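Local coordinates for protein alpha-L-rhamnosidase (Aspergillus terreus, PDB 6GSZ) that probably hydrolyses terminal non-reducing alpha-L-rhamnose residues in alpha-L-rhamnosides, as a glycosidase that also binds calcium ions, at residues Asn335-Leu340 / Ser758-Ala763; Gly649-Glu654 / Asp666-Ala671. One frame throughout, in Å; residues are numbered along the deposited sequence.

Contact 1 (Asn335-Leu340 / Ser758-Ala763); sequences NLVGWL and SFNHYA. With BGC (beta-D-glucopyranose), chain B.
Asn335 and Asn760 reach each other with matching first torsions. CG lies opposite the backbone N in both, with chi1 -172° in Asn335. Both side chains point from their backbones toward the other segment. Their amide planes are turned 49° apart and do not stack. Asn335 ND2 lies over the start of the other side chain, 3.8 Å from Asn760 CB. Its one direct bond across the contact is weak: Asn335 ND2 meets Phe759 O at 3.3 Å, and the N-H...O angle is only 121°. Glu358 OE2 and Thr737 OG1 also bond to Asn335 ND2.

Two waters do much of the joining. The first donates to Asn335 O and accepts from Asn760 ND2 at 3.1 Å. The second donates to Asn335 OD1 and accepts from Asn760 ND2 at 3.0 Å. Asn760 ND2 therefore serves two waters. The other end of this amide is held by Ser449, which bonds to Asn760 OD1. Beside the waters, the methyl Val337 CG2 packs 3.8 Å from Asn760 ND2.

The loop is also braced internally. Ser758 OG accepts from Asn760 N in an ST turn. The same hydroxyl lies at the edge of the His761 ring, in its plane, and is hydrogen-bonded to His761 ND1 at 2.8 Å. At the opposite end of the ring, His761 NE2 donates to O1 of the bound glucose at 2.9 Å. Ser758 thus stands in the second shell and would help to hold the rotation of the histidine that bonds the sugar. The polar groups of this buried contact are satisfied largely by water and neighbouring side chains, with little direct bonding between the segments.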
loop_
_atom_site.group_PDB
_atom_site.type_symbol
_atom_site.label_atom_id
_atom_site.label_comp_id
_atom_site.label_asym_id
_atom_site.label_seq_id
_atom_site.Cartn_x
_atom_site.Cartn_y
_atom_site.Cartn_z
ATOM N N ASN A 335 0.171 -5.906 16.977
ATOM C CA ASN A 335 1.317 -5.192 16.453
ATOM C C ASN A 335 0.789 -4.272 15.349
ATOM O O ASN A 335 0.395 -4.750 14.272
ATOM C CB ASN A 335 2.362 -6.178 15.933
ATOM C CG ASN A 335 3.675 -5.540 15.541
ATOM O OD1 ASN A 335 3.997 -4.444 16.021
ATOM N ND2 ASN A 335 4.478 -6.228 14.746
ATOM N N LEU A 336 0.722 -2.981 15.648
ATOM C CA LEU A 336 0.098 -1.990 14.818
ATOM C C LEU A 336 1.098 -0.915 14.429
ATOM O O LEU A 336 2.222 -0.861 14.925
ATOM C CB LEU A 336 -1.156 -1.424 15.488
ATOM C CG LEU A 336 -1.002 -0.870 16.900
ATOM C CD1 LEU A 336 -0.540 0.538 16.831
ATOM C CD2 LEU A 336 -2.325 -0.934 17.650
ATOM N N VAL A 337 0.652 -0.056 13.527
ATOM C CA VAL A 337 1.474 1.019 12.973
ATOM C C VAL A 337 0.714 2.328 13.097
ATOM O O VAL A 337 -0.426 2.430 12.681
ATOM C CB VAL A 337 1.886 0.740 11.514
ATOM C CG1 VAL A 337 2.677 1.898 10.947
ATOM C CG2 VAL A 337 2.718 -0.525 11.457
ATOM N N GLY A 338 1.370 3.305 13.748
ATOM C CA GLY A 338 0.829 4.619 14.007
ATOM C C GLY A 338 1.496 5.203 15.244
ATOM O O GLY A 338 2.688 5.322 15.272
ATOM N N TRP A 339 0.690 5.555 16.244
ATOM C CA TRP A 339 1.228 6.273 17.400
ATOM C C TRP A 339 0.189 6.255 18.518
ATOM O O TRP A 339 -0.902 5.717 18.354
ATOM C CB TRP A 339 1.629 7.689 17.029
ATOM C CG TRP A 339 0.596 8.517 16.350
ATOM C CD1 TRP A 339 -0.552 9.040 16.856
ATOM C CD2 TRP A 339 0.633 8.908 14.969
ATOM N NE1 TRP A 339 -1.226 9.758 15.915
ATOM C CE2 TRP A 339 -0.518 9.692 14.743
ATOM C CE3 TRP A 339 1.521 8.679 13.916
ATOM C CZ2 TRP A 339 -0.748 10.318 13.534
ATOM C CZ3 TRP A 339 1.276 9.290 12.709
ATOM C CH2 TRP A 339 0.169 10.102 12.537
ATOM N N LEU A 340 0.539 6.864 19.648
ATOM C CA LEU A 340 -0.395 6.985 20.776
ATOM C C LEU A 340 -1.137 8.324 20.770
ATOM O O LEU A 340 -0.651 9.304 20.248
ATOM C CB LEU A 340 0.377 6.907 22.098
ATOM C CG LEU A 340 1.125 5.606 22.338
ATOM C CD1 LEU A 340 1.898 5.690 23.640
ATOM C CD2 LEU A 340 0.157 4.414 22.322
ATOM N N SER A 758 12.598 -8.306 11.753
ATOM C CA SER A 758 11.378 -7.545 11.886
ATOM C C SER A 758 10.203 -8.502 12.137
ATOM O O SER A 758 10.147 -9.626 11.588
ATOM C CB SER A 758 11.156 -6.700 10.646
ATOM O OG SER A 758 9.794 -6.599 10.290
ATOM N N PHE A 759 9.203 -8.026 12.891
ATOM C CA PHE A 759 7.976 -8.759 13.133
ATOM C C PHE A 759 6.806 -8.184 12.308
ATOM O O PHE A 759 5.637 -8.433 12.657
ATOM C CB PHE A 759 7.629 -8.811 14.631
ATOM C CG PHE A 759 8.642 -9.598 15.406
ATOM C CD1 PHE A 759 8.471 -10.956 15.552
ATOM C CD2 PHE A 759 9.780 -9.006 15.946
ATOM C CE1 PHE A 759 9.411 -11.709 16.241
ATOM C CE2 PHE A 759 10.708 -9.763 16.634
ATOM C CZ PHE A 759 10.526 -11.109 16.778
ATOM N N ASN A 760 7.087 -7.450 11.226
ATOM C CA ASN A 760 5.998 -6.865 10.455
ATOM C C ASN A 760 6.441 -6.578 9.018
ATOM O O ASN A 760 6.643 -5.434 8.625
ATOM C CB ASN A 760 5.473 -5.600 11.122
ATOM C CG ASN A 760 4.070 -5.233 10.715
ATOM O OD1 ASN A 760 3.512 -5.837 9.781
ATOM N ND2 ASN A 760 3.462 -4.255 11.370
ATOM N N HIS A 761 6.561 -7.658 8.240
ATOM C CA HIS A 761 6.885 -7.646 6.794
ATOM C C HIS A 761 5.797 -8.433 6.073
ATOM O O HIS A 761 5.497 -9.524 6.548
ATOM C CB HIS A 761 8.213 -8.388 6.546
ATOM C CG HIS A 761 9.472 -7.606 6.470
ATOM N ND1 HIS A 761 10.016 -6.966 7.571
ATOM C CD2 HIS A 761 10.347 -7.446 5.446
ATOM C CE1 HIS A 761 11.154 -6.405 7.204
ATOM N NE2 HIS A 761 11.387 -6.666 5.883
ATOM N N TYR A 762 5.216 -7.897 4.990
ATOM C CA TYR A 762 4.177 -8.659 4.254
ATOM C C TYR A 762 4.681 -9.775 3.358
ATOM O O TYR A 762 3.832 -10.567 2.903
ATOM C CB TYR A 762 3.239 -7.714 3.484
ATOM C CG TYR A 762 3.834 -6.670 2.573
ATOM C CD1 TYR A 762 4.787 -6.965 1.629
ATOM C CD2 TYR A 762 3.442 -5.344 2.681
ATOM C CE1 TYR A 762 5.283 -6.008 0.761
ATOM C CE2 TYR A 762 3.945 -4.364 1.836
ATOM C CZ TYR A 762 4.931 -4.680 0.918
ATOM O OH TYR A 762 5.413 -3.702 0.089
ATOM N N ALA A 763 5.980 -9.932 3.093
ATOM C CA ALA A 763 6.408 -10.937 2.105
ATOM C C ALA A 763 5.853 -12.318 2.404
ATOM O O ALA A 763 5.356 -12.940 1.478
ATOM C CB ALA A 763 7.933 -10.979 2.007
HETATM C C2 BGC B . 13.640 -6.202 2.460
HETATM C C3 BGC B . 14.358 -7.038 1.438
HETATM C C4 BGC B . 15.812 -6.715 1.176
HETATM C C5 BGC B . 16.417 -6.648 2.494
HETATM C C6 BGC B . 17.886 -6.376 2.236
HETATM C C1 BGC B . 14.486 -6.089 3.716
HETATM O O1 BGC B . 13.733 -5.413 4.704
HETATM O O2 BGC B . 12.560 -6.919 3.009
HETATM O O3 BGC B . 13.805 -6.771 0.262
HETATM O O4 BGC B . 16.543 -7.608 0.304
HETATM O O5 BGC B . 15.821 -5.679 3.416
HETATM O O6 BGC B . 18.524 -6.151 3.497
HETATM O O HOH W 1 0.481 -3.582 11.595
HETATM O O HOH W 2 5.127 -3.197 13.666
#

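Contact 2 (Gly649-Glu654 / Asp666-Ala671); sequences GTMANE and DLFPSA. With CA (calcium ion), chain Q; NAG (2-acetamido-2-deoxy-beta-D-glucopyranose), chain E; MAN (alpha-D-mannopyranose), chain C; NAG (2-acetamido-2-deoxy-beta-D-glucopyranose), chain G.
Phe668 O is gripped by two groups. A calcium-bound water donates to Phe668 O at 2.8 Å. Mannose O4 of a glycan donates to Phe668 O at 3.2 Å. The ring of the same residue makes the contact with the loop 649-654. Its CE1 and CZ end faces Gly649 O and Met651 SD. Gly649 O lies at the ring edge, near its plane, 3.6 Å from Phe668 CE1. Arg680 NH2 also bonds to this carbonyl oxygen. Met651 SD lies 3.7 Å from Phe668 CZ. The line from the sulfur to the ring centre is 53° off the ring normal, so the Met-aromatic contact is oblique. The bend at chi2 (-52°) carries the sulfur to the ring; chi3 (-57°) sets only the terminal methyl. Pro662, Ile645 and Ala677 add to the apolar surroundings of Phe668.

Glu654 ties its own loop together. Its OE2 accepts from Met651 N at 2.8 Å through the anti lone pair, while OE1 forms a salt bridge to Arg680.

Sugars lie on both segments. Asn653 ND2 is covalently linked to an N-acetylglucosamine. Calcium is bound by Asp666 O at 2.3 Å, by O2 and O3 of the mannose, and by four waters. Asp666 follows helix 656-664, which closes in a Schellman motif, and Ser670 OG caps the next helix at its N-cap position. The arrangement is a pair of interhelical loops in the 6-hairpin glycosidase domain, joined by one aromatic ring beside a calcium-glycan site.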
loop_
_atom_site.group_PDB
_atom_site.type_symbol
_atom_site.label_atom_id
_atom_site.label_comp_id
_atom_site.label_asym_id
_atom_site.label_seq_id
_atom_site.Cartn_x
_atom_site.Cartn_y
_atom_site.Cartn_z
ATOM N N GLY A 649 15.695 -34.351 -16.652
ATOM C CA GLY A 649 14.678 -33.492 -16.060
ATOM C C GLY A 649 14.918 -33.112 -14.600
ATOM O O GLY A 649 13.964 -32.673 -13.952
ATOM N N THR A 650 16.130 -33.363 -14.074
ATOM C CA THR A 650 16.498 -33.026 -12.703
ATOM C C THR A 650 17.043 -31.592 -12.622
ATOM O O THR A 650 17.840 -31.180 -13.439
ATOM C CB THR A 650 17.557 -34.012 -12.183
ATOM O OG1 THR A 650 17.058 -35.339 -12.368
ATOM C CG2 THR A 650 17.886 -33.783 -10.726
ATOM N N MET A 651 16.585 -30.838 -11.618
ATOM C CA MET A 651 17.089 -29.487 -11.432
ATOM C C MET A 651 18.497 -29.529 -10.815
ATOM O O MET A 651 18.803 -30.424 -10.006
ATOM C CB MET A 651 16.172 -28.708 -10.498
ATOM C CG MET A 651 14.787 -28.464 -11.085
ATOM S SD MET A 651 14.755 -27.729 -12.737
ATOM C CE MET A 651 15.690 -26.244 -12.431
ATOM N N ALA A 652 19.316 -28.517 -11.141
ATOM C CA ALA A 652 20.651 -28.395 -10.558
ATOM C C ALA A 652 20.564 -28.390 -9.019
ATOM O O ALA A 652 21.406 -28.996 -8.342
ATOM C CB ALA A 652 21.334 -27.150 -11.079
ATOM N N ASN A 653 19.538 -27.731 -8.484
ATOM C CA ASN A 653 19.210 -27.775 -7.045
ATOM C C ASN A 653 17.772 -28.269 -6.873
ATOM O O ASN A 653 16.819 -27.583 -7.238
ATOM C CB ASN A 653 19.387 -26.404 -6.376
ATOM C CG ASN A 653 20.690 -25.740 -6.738
ATOM O OD1 ASN A 653 20.673 -24.625 -7.213
ATOM N ND2 ASN A 653 21.809 -26.435 -6.529
ATOM N N GLU A 654 17.626 -29.459 -6.287
ATOM C CA GLU A 654 16.315 -30.052 -6.027
ATOM C C GLU A 654 15.802 -29.591 -4.654
ATOM O O GLU A 654 15.820 -30.303 -3.672
ATOM C CB GLU A 654 16.410 -31.574 -6.127
ATOM C CG GLU A 654 16.564 -32.102 -7.547
ATOM C CD GLU A 654 15.249 -32.386 -8.273
ATOM O OE1 GLU A 654 14.397 -33.029 -7.662
ATOM O OE2 GLU A 654 15.078 -31.888 -9.443
ATOM N N ASP A 666 6.830 -22.747 -16.317
ATOM C CA ASP A 666 6.652 -23.692 -17.458
ATOM C C ASP A 666 7.953 -23.796 -18.275
ATOM O O ASP A 666 7.976 -23.626 -19.499
ATOM C CB ASP A 666 5.449 -23.302 -18.325
ATOM C CG ASP A 666 4.110 -23.393 -17.630
ATOM O OD1 ASP A 666 3.832 -24.448 -17.017
ATOM O OD2 ASP A 666 3.326 -22.433 -17.751
ATOM N N LEU A 667 9.056 -24.124 -17.589
ATOM C CA LEU A 667 10.387 -24.116 -18.201
ATOM C C LEU A 667 10.935 -25.528 -18.495
ATOM O O LEU A 667 12.027 -25.630 -19.017
ATOM C CB LEU A 667 11.372 -23.370 -17.280
ATOM C CG LEU A 667 10.991 -21.915 -16.998
ATOM C CD1 LEU A 667 12.029 -21.225 -16.130
ATOM C CD2 LEU A 667 10.798 -21.145 -18.291
ATOM N N PHE A 668 10.171 -26.588 -18.194
ATOM C CA PHE A 668 10.615 -27.962 -18.510
ATOM C C PHE A 668 10.378 -28.203 -19.992
ATOM O O PHE A 668 9.496 -27.594 -20.593
ATOM C CB PHE A 668 9.895 -29.004 -17.644
ATOM C CG PHE A 668 10.385 -29.026 -16.225
ATOM C CD1 PHE A 668 11.492 -29.770 -15.860
ATOM C CD2 PHE A 668 9.773 -28.238 -15.257
ATOM C CE1 PHE A 668 11.987 -29.722 -14.564
ATOM C CE2 PHE A 668 10.269 -28.214 -13.966
ATOM C CZ PHE A 668 11.345 -28.981 -13.611
ATOM N N PRO A 669 11.182 -29.066 -20.632
ATOM C CA PRO A 669 11.006 -29.331 -22.060
ATOM C C PRO A 669 9.790 -30.178 -22.448
ATOM O O PRO A 669 9.500 -30.270 -23.623
ATOM C CB PRO A 669 12.310 -30.038 -22.443
ATOM C CG PRO A 669 12.809 -30.669 -21.190
ATOM C CD PRO A 669 12.349 -29.757 -20.058
ATOM N N SER A 670 9.107 -30.770 -21.476
ATOM C CA SER A 670 7.929 -31.557 -21.780
ATOM C C SER A 670 6.996 -31.572 -20.576
ATOM O O SER A 670 7.427 -31.387 -19.426
ATOM C CB SER A 670 8.282 -32.985 -22.157
ATOM O OG SER A 670 8.643 -33.745 -21.031
ATOM N N ALA A 671 5.706 -31.790 -20.868
ATOM C CA ALA A 671 4.681 -31.867 -19.837
ATOM C C ALA A 671 5.035 -33.018 -18.884
ATOM O O ALA A 671 4.765 -32.950 -17.676
ATOM C CB ALA A 671 3.332 -32.068 -20.467
HETATM CA CA CA Q . 7.506 -22.901 -21.661
HETATM C C1 NAG E . 23.106 -25.897 -6.883
HETATM C C2 NAG E . 24.171 -26.248 -5.882
HETATM C C3 NAG E . 25.550 -25.772 -6.354
HETATM C C4 NAG E . 25.875 -26.150 -7.796
HETATM C C5 NAG E . 24.712 -25.680 -8.695
HETATM C C6 NAG E . 24.904 -25.955 -10.189
HETATM C C7 NAG E . 23.691 -24.245 -4.458
HETATM C C8 NAG E . 23.364 -23.788 -3.088
HETATM N N2 NAG E . 23.804 -25.607 -4.624
HETATM O O3 NAG E . 26.488 -26.295 -5.456
HETATM O O4 NAG E . 26.970 -25.336 -8.211
HETATM O O5 NAG E . 23.509 -26.268 -8.212
HETATM O O6 NAG E . 25.095 -27.360 -10.378
HETATM O O7 NAG E . 23.838 -23.361 -5.323
HETATM C C1 MAN C . 3.604 -25.071 -22.662
HETATM C C2 MAN C . 4.869 -24.218 -22.894
HETATM C C3 MAN C . 6.018 -25.230 -23.180
HETATM C C4 MAN C . 6.085 -26.373 -22.139
HETATM C C5 MAN C . 4.718 -27.051 -21.977
HETATM C C6 MAN C . 4.712 -28.207 -20.964
HETATM O O2 MAN C . 5.161 -23.199 -21.844
HETATM O O3 MAN C . 7.277 -24.521 -23.318
HETATM O O4 MAN C . 6.994 -27.429 -22.510
HETATM O O5 MAN C . 3.780 -26.042 -21.608
HETATM O O6 MAN C . 5.343 -27.840 -19.728
HETATM C C1 NAG G . 19.132 -38.367 -13.729
HETATM C C2 NAG G . 20.262 -37.277 -13.845
HETATM C C3 NAG G . 20.996 -37.090 -12.474
HETATM C C4 NAG G . 20.075 -37.142 -11.261
HETATM C C5 NAG G . 19.170 -38.367 -11.346
HETATM C C6 NAG G . 18.121 -38.400 -10.248
HETATM C C7 NAG G . 21.035 -37.006 -16.223
HETATM C C8 NAG G . 22.127 -37.190 -17.250
HETATM N N2 NAG G . 21.217 -37.526 -14.964
HETATM O O3 NAG G . 21.612 -35.817 -12.293
HETATM O O4 NAG G . 20.837 -37.077 -10.031
HETATM O O5 NAG G . 18.410 -38.277 -12.539
HETATM O O6 NAG G . 17.402 -39.637 -10.351
HETATM O O7 NAG G . 20.061 -36.387 -16.553
HETATM O O HOH W 3 9.301 -24.984 -21.581
HETATM O O HOH W 4 6.783 -21.124 -20.358
HETATM O O HOH W 5 6.423 -21.460 -23.335
HETATM O O HOH W 6 9.043 -21.873 -22.557
#

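In the fold
Contact 1 joins two parts of the chain far apart in sequence. Segment 335-340 lies in the concanavalin-like domain, segment 758-763 in the 6-hairpin glycosidase domain. Contact 2 is local: its segments flank helix 656-664 within the latter domain. In sequence, both its segments fall between those of contact 1. The contact centres are about 39 Å apart and their nearest atoms about 20 Å apart, so they do not meet. Contact 1 reaches the glucose pocket through His761, which shares the sugar with Asp460, Asp473 and Trp527. The centre of contact 2, among glycans and calcium, is about 35 Å from the centre of the chain, that of contact 1 about 13 Å.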